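Local coordinates for putative flavoprotein decarboxylase (Streptomyces olivoviridis, PDB 6JLS) that uses bound flavin mononucleotide (FMN) to decarboxylate cysteine in the biosynthesis of thioviridamide, at residues N62-R65 / S71-T74; A104-L109 / V129-V134; G112-I117 / I121-E126. All coordinates share one frame; numbering follows the deposited sequence.

Overall arrangement
Contacts 1 and 2 lie on opposite sides of the chain's centre, with centres about 20 Å apart, and both reach one parallel sheet: contact 1 at strand 72-73, one of its two outermost strands, contact 2 at strand 129-133. Contact 3 is nested in the chain between the two segments of contact 2, and their centres are about 11 Å apart. The two are joined by a salt bridge from Lys108 NZ to Asp115 OD1 (3.1 Å) and by packing of Val122 against Leu109 and Val129. FMN relates them across subunits: contact 2 holds the phosphate and flavin ring of one cofactor, while contact 3 offers the backbone carbonyl of Cys114 to a cofactor seated in a neighbouring subunit. The side chain of Arg65 in contact 1 is about 7 Å from a bound FMN.

Contact 1: N62-R65 / S71-T74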
loop_
_atom_site.group_PDB
_atom_site.type_symbol
_atom_site.label_atom_id
_atom_site.label_comp_id
_atom_site.label_asym_id
_atom_site.label_seq_id
_atom_site.Cartn_x
_atom_site.Cartn_y
_atom_site.Cartn_z
ATOM N N ASN A 62 -15.947 -16.435 -6.424
ATOM C CA ASN A 62 -15.964 -17.640 -5.603
ATOM C C ASN A 62 -17.370 -18.184 -5.408
ATOM O O ASN A 62 -17.523 -19.378 -5.139
ATOM C CB ASN A 62 -15.286 -17.359 -4.262
ATOM C CG ASN A 62 -13.786 -17.435 -4.367
ATOM O OD1 ASN A 62 -13.254 -17.570 -5.465
ATOM N ND2 ASN A 62 -13.091 -17.365 -3.238
ATOM N N SER A 63 -18.399 -17.348 -5.557
ATOM C CA SER A 63 -19.768 -17.842 -5.509
ATOM C C SER A 63 -20.175 -18.575 -6.785
ATOM O O SER A 63 -21.119 -19.377 -6.744
ATOM C CB SER A 63 -20.726 -16.682 -5.253
ATOM O OG SER A 63 -20.961 -15.923 -6.426
ATOM N N LEU A 64 -19.492 -18.320 -7.910
ATOM C CA LEU A 64 -19.768 -18.943 -9.205
ATOM C C LEU A 64 -18.943 -20.197 -9.457
ATOM O O LEU A 64 -19.458 -21.167 -10.026
ATOM C CB LEU A 64 -19.508 -17.947 -10.347
ATOM C CG LEU A 64 -20.474 -16.760 -10.377
ATOM C CD1 LEU A 64 -19.836 -15.571 -11.081
ATOM C CD2 LEU A 64 -21.798 -17.149 -11.031
ATOM N N ARG A 65 -17.677 -20.197 -9.039
ATOM C CA ARG A 65 -16.780 -21.287 -9.399
ATOM C C ARG A 65 -17.323 -22.671 -9.064
ATOM O O ARG A 65 -17.141 -23.580 -9.896
ATOM C CB ARG A 65 -15.407 -21.049 -8.756
ATOM C CG ARG A 65 -14.434 -20.388 -9.716
ATOM C CD ARG A 65 -13.357 -19.604 -9.003
ATOM N NE ARG A 65 -12.629 -18.732 -9.920
ATOM C CZ ARG A 65 -11.886 -17.701 -9.529
ATOM N NH1 ARG A 65 -11.780 -17.414 -8.236
ATOM N NH2 ARG A 65 -11.258 -16.955 -10.429
ATOM N N SER A 71 -14.483 -21.583 -17.299
ATOM C CA SER A 71 -13.780 -20.472 -16.682
ATOM C C SER A 71 -14.761 -19.461 -16.106
ATOM O O SER A 71 -15.871 -19.286 -16.614
ATOM C CB SER A 71 -12.880 -19.765 -17.693
ATOM O OG SER A 71 -11.971 -20.667 -18.293
ATOM N N VAL A 72 -14.330 -18.785 -15.048
ATOM C CA VAL A 72 -15.010 -17.609 -14.522
ATOM C C VAL A 72 -14.060 -16.452 -14.762
ATOM O O VAL A 72 -12.978 -16.402 -14.163
ATOM C CB VAL A 72 -15.347 -17.740 -13.029
ATOM C CG1 VAL A 72 -16.008 -16.468 -12.530
ATOM C CG2 VAL A 72 -16.238 -18.954 -12.757
ATOM N N LEU A 73 -14.446 -15.539 -15.645
ATOM C CA LEU A 73 -13.541 -14.536 -16.185
ATOM C C LEU A 73 -13.935 -13.157 -15.695
ATOM O O LEU A 73 -15.107 -12.765 -15.776
ATOM C CB LEU A 73 -13.544 -14.543 -17.715
ATOM C CG LEU A 73 -13.225 -15.858 -18.420
ATOM C CD1 LEU A 73 -14.507 -16.620 -18.697
ATOM C CD2 LEU A 73 -12.471 -15.611 -19.709
ATOM N N THR A 74 -12.954 -12.429 -15.194
ATOM C CA THR A 74 -13.079 -11.002 -14.988
ATOM C C THR A 74 -11.978 -10.298 -15.763
ATOM O O THR A 74 -11.041 -10.918 -16.274
ATOM C CB THR A 74 -12.987 -10.655 -13.509
ATOM O OG1 THR A 74 -11.671 -10.972 -13.064
ATOM C CG2 THR A 74 -14.003 -11.473 -12.728
#
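The end of the short helix 61-64 passes strand 72-73 with Arg65 and Val72 closest along the backbones, 6.6 Å between their CA atoms, and no hydrogen bond joins the two segments. Val72 carries the contact from the strand side. Its CB points at the helix end, and CG2 does most of the touching, 3.8 Å from Arg65 CG and 4.2 Å from Leu64 CB, while CG1 lies against Leu64 CD1. With CG1 anti to the backbone N (chi1 178°), both branches of the valine face residues 64 and 65, a good use of a short, beta-branched side chain on a strand. Leu64 crosses Val72 at about a right angle and also rests on Val49 and Leu51, so it seals the helix against the sheet. Strand 46-51, helix 61-64 and strand 72-73 form a beta-alpha-beta unit at the margin of the Rossmann-like parallel sheet. Arg65 serves two environments: its aliphatic CG covers the valine, and the chain, extended from CG to NE, carries the charged end onward. There NH1 makes a weak hydrogen bond to Asn62 OD1 (3.1 Å, 135° at the hydrogen). Asn62 ND2 in turn bonds Gln57 and the carbonyl of Trp79 on two different neighbouring subunits.

Contact 2: A104-L109 / V129-V134; sequences ATLGKL and VILAPV. With FMN (flavin mononucleotide), chain B.
Thr105 OG1 has two partners: it donates a 2.6 Å hydrogen bond to phosphate oxygen O1P of FMN and is also hydrogen-bonded to Ser24 OG. The site belongs to a Rossmann-like fold, in which helix 103-110 follows strand 95-101 and its first turn meets the cofactor's phosphate; Ala103 N adds a bond to FMN, and the helix N-terminus would probably favour the negative charge. Ala104, small enough to lie close by, places CB 3.6 Å from the same O1P. Another face of the helix, bearing Leu106 and Leu109, packs on strand 129-133, the axes 9.9 Å apart and their directions 137° from parallel. Leu106 carries most of this packing with a forked end: CD1 touches Pro133 CB at 3.6 Å, coming across the proline at about a right angle, whereas CD2 meets Leu131 CD1 at 4.1 Å as the two leucines slide past each other in opposite directions. One turn on, Leu109 CD1 reaches Leu131 CD2 at 4.2 Å, and Leu152 of helix 143-154 touches all three leucines. Branched apolar side chains suit this wholly buried layer. Beyond the strand, the backbone carbonyl Val134 O receives FMN N3-H at 2.7 Å, nearly straight at 174°.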
loop_
_atom_site.group_PDB
_atom_site.type_symbol
_atom_site.label_atom_id
_atom_site.label_comp_id
_atom_site.label_asym_id
_atom_site.label_seq_id
_atom_site.Cartn_x
_atom_site.Cartn_y
_atom_site.Cartn_z
ATOM N N ALA A 104 -25.920 0.310 -19.400
ATOM C CA ALA A 104 -24.570 0.684 -19.800
ATOM C C ALA A 104 -23.984 -0.356 -20.733
ATOM O O ALA A 104 -23.407 -0.016 -21.772
ATOM C CB ALA A 104 -23.673 0.878 -18.573
ATOM N N THR A 105 -24.144 -1.633 -20.388
ATOM C CA THR A 105 -23.615 -2.701 -21.229
ATOM C C THR A 105 -24.353 -2.787 -22.568
ATOM O O THR A 105 -23.720 -2.944 -23.622
ATOM C CB THR A 105 -23.676 -4.022 -20.467
ATOM O OG1 THR A 105 -22.650 -4.010 -19.478
ATOM C CG2 THR A 105 -23.439 -5.204 -21.392
ATOM N N LEU A 106 -25.686 -2.693 -22.544
ATOM C CA LEU A 106 -26.455 -2.611 -23.782
ATOM C C LEU A 106 -26.007 -1.424 -24.633
ATOM O O LEU A 106 -25.855 -1.543 -25.860
ATOM C CB LEU A 106 -27.943 -2.497 -23.447
ATOM C CG LEU A 106 -28.584 -3.673 -22.718
ATOM C CD1 LEU A 106 -29.946 -3.266 -22.190
ATOM C CD2 LEU A 106 -28.715 -4.867 -23.654
ATOM N N GLY A 107 -25.773 -0.274 -23.993
ATOM C CA GLY A 107 -25.359 0.904 -24.738
ATOM C C GLY A 107 -23.996 0.732 -25.373
ATOM O O GLY A 107 -23.764 1.189 -26.498
ATOM N N LYS A 108 -23.079 0.058 -24.673
ATOM C CA LYS A 108 -21.748 -0.176 -25.226
ATOM C C LYS A 108 -21.817 -1.139 -26.404
ATOM O O LYS A 108 -21.234 -0.881 -27.463
ATOM C CB LYS A 108 -20.817 -0.725 -24.152
ATOM C CG LYS A 108 -20.459 0.229 -23.018
ATOM C CD LYS A 108 -19.474 -0.441 -22.055
ATOM C CE LYS A 108 -19.235 0.425 -20.820
ATOM N NZ LYS A 108 -18.303 -0.171 -19.813
ATOM N N LEU A 109 -22.527 -2.262 -26.238
ATOM C CA LEU A 109 -22.642 -3.217 -27.337
ATOM C C LEU A 109 -23.302 -2.563 -28.536
ATOM O O LEU A 109 -22.813 -2.676 -29.665
ATOM C CB LEU A 109 -23.441 -4.442 -26.902
ATOM C CG LEU A 109 -22.861 -5.265 -25.753
ATOM C CD1 LEU A 109 -23.852 -6.331 -25.253
ATOM C CD2 LEU A 109 -21.546 -5.903 -26.178
ATOM N N VAL A 129 -26.673 -14.866 -29.639
ATOM C CA VAL A 129 -26.474 -14.012 -28.474
ATOM C C VAL A 129 -27.839 -13.597 -27.943
ATOM O O VAL A 129 -28.619 -12.954 -28.651
ATOM C CB VAL A 129 -25.629 -12.774 -28.806
ATOM C CG1 VAL A 129 -25.600 -11.841 -27.620
ATOM C CG2 VAL A 129 -24.227 -13.178 -29.194
ATOM N N ILE A 130 -28.116 -13.942 -26.694
ATOM C CA ILE A 130 -29.364 -13.578 -26.040
ATOM C C ILE A 130 -29.064 -12.555 -24.941
ATOM O O ILE A 130 -28.179 -12.773 -24.105
ATOM C CB ILE A 130 -30.089 -14.807 -25.477
ATOM C CG1 ILE A 130 -30.622 -15.688 -26.617
ATOM C CG2 ILE A 130 -31.271 -14.360 -24.650
ATOM C CD1 ILE A 130 -29.593 -16.509 -27.378
ATOM N N LEU A 131 -29.797 -11.443 -24.947
ATOM C CA LEU A 131 -29.622 -10.360 -23.990
ATOM C C LEU A 131 -30.905 -10.157 -23.192
ATOM O O LEU A 131 -31.999 -10.116 -23.765
ATOM C CB LEU A 131 -29.263 -9.060 -24.707
ATOM C CG LEU A 131 -28.125 -9.093 -25.726
ATOM C CD1 LEU A 131 -28.070 -7.780 -26.453
ATOM C CD2 LEU A 131 -26.806 -9.360 -25.031
ATOM N N ALA A 132 -30.769 -10.019 -21.866
ATOM C CA ALA A 132 -31.901 -9.787 -20.963
ATOM C C ALA A 132 -31.744 -8.419 -20.296
ATOM O O ALA A 132 -31.111 -8.308 -19.229
ATOM C CB ALA A 132 -32.004 -10.897 -19.919
ATOM N N PRO A 133 -32.293 -7.353 -20.895
ATOM C CA PRO A 133 -32.188 -6.027 -20.269
ATOM C C PRO A 133 -32.854 -6.010 -18.904
ATOM O O PRO A 133 -33.906 -6.616 -18.688
ATOM C CB PRO A 133 -32.927 -5.102 -21.249
ATOM C CG PRO A 133 -32.996 -5.852 -22.530
ATOM C CD PRO A 133 -33.056 -7.309 -22.150
ATOM N N VAL A 134 -32.216 -5.313 -17.971
ATOM C CA VAL A 134 -32.785 -5.070 -16.652
ATOM C C VAL A 134 -32.439 -3.636 -16.292
ATOM O O VAL A 134 -31.258 -3.263 -16.290
ATOM C CB VAL A 134 -32.248 -6.042 -15.582
ATOM C CG1 VAL A 134 -32.820 -5.706 -14.219
ATOM C CG2 VAL A 134 -32.568 -7.471 -15.943
HETATM N N1 FMN B . -28.041 -0.346 -14.163
HETATM C C2 FMN B . -28.876 -1.026 -15.020
HETATM O O2 FMN B . -28.814 -0.804 -16.226
HETATM N N3 FMN B . -29.782 -1.942 -14.526
HETATM C C4 FMN B . -29.859 -2.188 -13.170
HETATM O O4 FMN B . -30.665 -3.007 -12.723
HETATM C C4A FMN B . -29.014 -1.503 -12.306
HETATM N N5 FMN B . -29.081 -1.742 -10.947
HETATM C C5A FMN B . -28.251 -1.065 -10.079
HETATM C C6 FMN B . -28.346 -1.323 -8.718
HETATM C C7 FMN B . -27.512 -0.653 -7.824
HETATM C C7M FMN B . -27.635 -0.950 -6.351
HETATM C C8 FMN B . -26.576 0.286 -8.302
HETATM C C8M FMN B . -25.671 1.012 -7.342
HETATM C C9 FMN B . -26.489 0.543 -9.676
HETATM C C9A FMN B . -27.330 -0.135 -10.567
HETATM N N10 FMN B . -27.263 0.105 -11.934
HETATM C C10 FMN B . -28.100 -0.578 -12.802
HETATM C "C1'" FMN B . -26.267 1.085 -12.482
HETATM C "C2'" FMN B . -25.074 0.299 -13.051
HETATM O "O2'" FMN B . -24.399 -0.450 -12.054
HETATM C "C3'" FMN B . -24.081 1.215 -13.753
HETATM O "O3'" FMN B . -24.688 1.709 -14.923
HETATM C "C4'" FMN B . -22.807 0.436 -14.078
HETATM O "O4'" FMN B . -21.750 1.256 -14.547
HETATM C "C5'" FMN B . -23.084 -0.662 -15.094
HETATM O "O5'" FMN B . -21.829 -1.224 -15.392
HETATM P P FMN B . -21.684 -2.477 -16.374
HETATM O O1P FMN B . -22.811 -2.446 -17.391
HETATM O O2P FMN B . -20.363 -2.376 -17.105
HETATM O O3P FMN B . -21.781 -3.756 -15.582
#

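Contact 3: G112-I117 / I121-E126; sequences GICDNI and IVMAAE. With FMN (flavin mononucleotide), chain C.
Met123 buries most, and its sulfur is the point of touch: SD sits 3.7 Å from Gly112 CA and 3.8 Å from Cys114 CB, with Cys114 SG equally near. The bend at chi3 (64°) turns CE back over Gly112, at 3.9 Å from its CA. A flexible, unbranched thioether suits this place, where it must follow the bare backbone of a turn; it also packs on Val145 of a neighbouring subunit. Gly112 takes a positive phi, easily adopted by a residue with no side chain, as the C-prime residue of a Schellman motif ending helix 103-110, and five residues later helix 117-124 begins, with Asn116 as its N-cap. Ile117 and Ile121 are one turn apart in that helix. Ile121 N bonds Ile117 O at 2.9 Å, the ordinary helical bond, and Ile121 CD1 lies 4.0 Å from Ile117 CG2. Ile121 CG1, beside its own backbone N, also covers that oxygen. Both isoleucines are buried and touch His86 of helix 85-91, where branched apolar chains pack well. Between the two helices, Cys114 O accepts a 2.6 Å hydrogen bond from ribityl hydroxyl O3' of an FMN that is also hydrogen-bonded to Thr52, Thr102 and Thr105 of that neighbouring subunit.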
loop_
_atom_site.group_PDB
_atom_site.type_symbol
_atom_site.label_atom_id
_atom_site.label_comp_id
_atom_site.label_asym_id
_atom_site.label_seq_id
_atom_site.Cartn_x
_atom_site.Cartn_y
_atom_site.Cartn_z
ATOM N N GLY A 112 -20.722 -0.581 -30.397
ATOM C CA GLY A 112 -19.443 -1.206 -30.701
ATOM C C GLY A 112 -18.284 -0.814 -29.801
ATOM O O GLY A 112 -17.136 -0.834 -30.262
ATOM N N ILE A 113 -18.539 -0.473 -28.538
ATOM C CA ILE A 113 -17.475 -0.073 -27.609
ATOM C C ILE A 113 -17.237 -1.217 -26.627
ATOM O O ILE A 113 -17.775 -1.235 -25.516
ATOM C CB ILE A 113 -17.809 1.238 -26.898
ATOM C CG1 ILE A 113 -18.110 2.335 -27.925
ATOM C CG2 ILE A 113 -16.679 1.656 -25.945
ATOM C CD1 ILE A 113 -18.745 3.561 -27.322
ATOM N N CYS A 114 -16.380 -2.169 -27.015
ATOM C CA CYS A 114 -16.064 -3.318 -26.158
ATOM C C CYS A 114 -14.842 -3.011 -25.294
ATOM O O CYS A 114 -13.726 -3.423 -25.588
ATOM C CB CYS A 114 -15.844 -4.564 -26.999
ATOM S SG CYS A 114 -14.791 -4.227 -28.423
ATOM N N ASP A 115 -15.069 -2.309 -24.186
ATOM C CA ASP A 115 -13.975 -1.901 -23.318
ATOM C C ASP A 115 -13.758 -2.831 -22.118
ATOM O O ASP A 115 -12.887 -2.553 -21.291
ATOM C CB ASP A 115 -14.203 -0.467 -22.833
ATOM C CG ASP A 115 -15.388 -0.345 -21.890
ATOM O OD1 ASP A 115 -16.146 -1.326 -21.730
ATOM O OD2 ASP A 115 -15.561 0.740 -21.299
ATOM N N ASN A 116 -14.538 -3.903 -21.983
ATOM C CA ASN A 116 -14.277 -4.923 -20.976
ATOM C C ASN A 116 -14.463 -6.297 -21.597
ATOM O O ASN A 116 -14.953 -6.440 -22.720
ATOM C CB ASN A 116 -15.177 -4.771 -19.736
ATOM C CG ASN A 116 -16.660 -4.756 -20.074
ATOM O OD1 ASN A 116 -17.105 -5.364 -21.060
ATOM N ND2 ASN A 116 -17.437 -4.049 -19.263
ATOM N N ILE A 117 -14.099 -7.307 -20.805
ATOM C CA ILE A 117 -14.098 -8.699 -21.246
ATOM C C ILE A 117 -15.498 -9.162 -21.643
ATOM O O ILE A 117 -15.658 -9.912 -22.610
ATOM C CB ILE A 117 -13.471 -9.575 -20.140
ATOM C CG1 ILE A 117 -12.018 -9.904 -20.493
ATOM C CG2 ILE A 117 -14.274 -10.828 -19.870
ATOM C CD1 ILE A 117 -11.128 -8.687 -20.586
ATOM N N ILE A 121 -16.375 -10.399 -25.410
ATOM C CA ILE A 121 -16.883 -11.737 -25.695
ATOM C C ILE A 121 -18.087 -11.666 -26.628
ATOM O O ILE A 121 -18.184 -12.425 -27.595
ATOM C CB ILE A 121 -17.215 -12.474 -24.389
ATOM C CG1 ILE A 121 -15.931 -13.030 -23.747
ATOM C CG2 ILE A 121 -18.198 -13.613 -24.652
ATOM C CD1 ILE A 121 -16.097 -13.410 -22.261
ATOM N N VAL A 122 -19.022 -10.756 -26.360
ATOM C CA VAL A 122 -20.219 -10.662 -27.190
ATOM C C VAL A 122 -19.842 -10.251 -28.606
ATOM O O VAL A 122 -20.268 -10.876 -29.583
ATOM C CB VAL A 122 -21.242 -9.688 -26.572
ATOM C CG1 VAL A 122 -22.421 -9.429 -27.553
ATOM C CG2 VAL A 122 -21.758 -10.234 -25.251
ATOM N N MET A 123 -19.020 -9.206 -28.739
ATOM C CA MET A 123 -18.688 -8.726 -30.078
ATOM C C MET A 123 -17.807 -9.699 -30.855
ATOM O O MET A 123 -17.747 -9.600 -32.083
ATOM C CB MET A 123 -18.022 -7.357 -30.008
ATOM C CG MET A 123 -18.998 -6.262 -29.664
ATOM S SD MET A 123 -18.295 -4.631 -29.897
ATOM C CE MET A 123 -18.030 -4.659 -31.679
ATOM N N ALA A 124 -17.133 -10.637 -30.182
ATOM C CA ALA A 124 -16.362 -11.668 -30.865
ATOM C C ALA A 124 -17.185 -12.906 -31.190
ATOM O O ALA A 124 -16.735 -13.748 -31.973
ATOM C CB ALA A 124 -15.145 -12.077 -30.019
ATOM N N ALA A 125 -18.371 -13.036 -30.616
ATOM C CA ALA A 125 -19.133 -14.261 -30.745
ATOM C C ALA A 125 -19.844 -14.313 -32.088
ATOM O O ALA A 125 -20.389 -13.312 -32.566
ATOM C CB ALA A 125 -20.150 -14.378 -29.608
ATOM N N GLU A 126 -19.835 -15.500 -32.692
ATOM C CA GLU A 126 -20.565 -15.769 -33.921
ATOM C C GLU A 126 -21.749 -16.700 -33.698
ATOM O O GLU A 126 -22.531 -16.939 -34.628
ATOM C CB GLU A 126 -19.611 -16.345 -34.965
ATOM C CG GLU A 126 -18.627 -15.311 -35.470
ATOM C CD GLU A 126 -17.767 -15.837 -36.587
ATOM O OE1 GLU A 126 -17.050 -16.833 -36.361
ATOM O OE2 GLU A 126 -17.821 -15.265 -37.695
HETATM N N1 FMN C . -9.308 -5.101 -29.569
HETATM C C2 FMN C . -9.292 -4.636 -30.865
HETATM O O2 FMN C . -10.169 -3.862 -31.238
HETATM N N3 FMN C . -8.306 -5.045 -31.738
HETATM C C4 FMN C . -7.323 -5.921 -31.323
HETATM O O4 FMN C . -6.437 -6.288 -32.098
HETATM C C4A FMN C . -7.338 -6.388 -30.015
HETATM N N5 FMN C . -6.359 -7.263 -29.586
HETATM C C5A FMN C . -6.365 -7.738 -28.292
HETATM C C6 FMN C . -5.371 -8.621 -27.894
HETATM C C7 FMN C . -5.357 -9.108 -26.587
HETATM C C7M FMN C . -4.266 -10.067 -26.180
HETATM C C8 FMN C . -6.351 -8.705 -25.675
HETATM C C8M FMN C . -6.341 -9.226 -24.262
HETATM C C9 FMN C . -7.353 -7.816 -26.086
HETATM C C9A FMN C . -7.360 -7.331 -27.398
HETATM N N10 FMN C . -8.344 -6.450 -27.830
HETATM C C10 FMN C . -8.333 -5.978 -29.132
HETATM C "C1'" FMN C . -9.410 -5.984 -26.881
HETATM C "C2'" FMN C . -9.041 -4.575 -26.391
HETATM O "O2'" FMN C . -7.821 -4.557 -25.668
HETATM C "C3'" FMN C . -10.144 -3.973 -25.531
HETATM O "O3'" FMN C . -11.255 -3.713 -26.356
HETATM C "C4'" FMN C . -9.637 -2.693 -24.868
HETATM O "O4'" FMN C . -10.524 -2.175 -23.891
HETATM C "C5'" FMN C . -9.347 -1.619 -25.907
HETATM O "O5'" FMN C . -9.001 -0.470 -25.172
HETATM P P FMN C . -8.545 0.880 -25.897
HETATM O O1P FMN C . -9.215 0.967 -27.257
HETATM O O2P FMN C . -8.986 2.059 -25.057
HETATM O O3P FMN C . -7.050 0.869 -26.093
#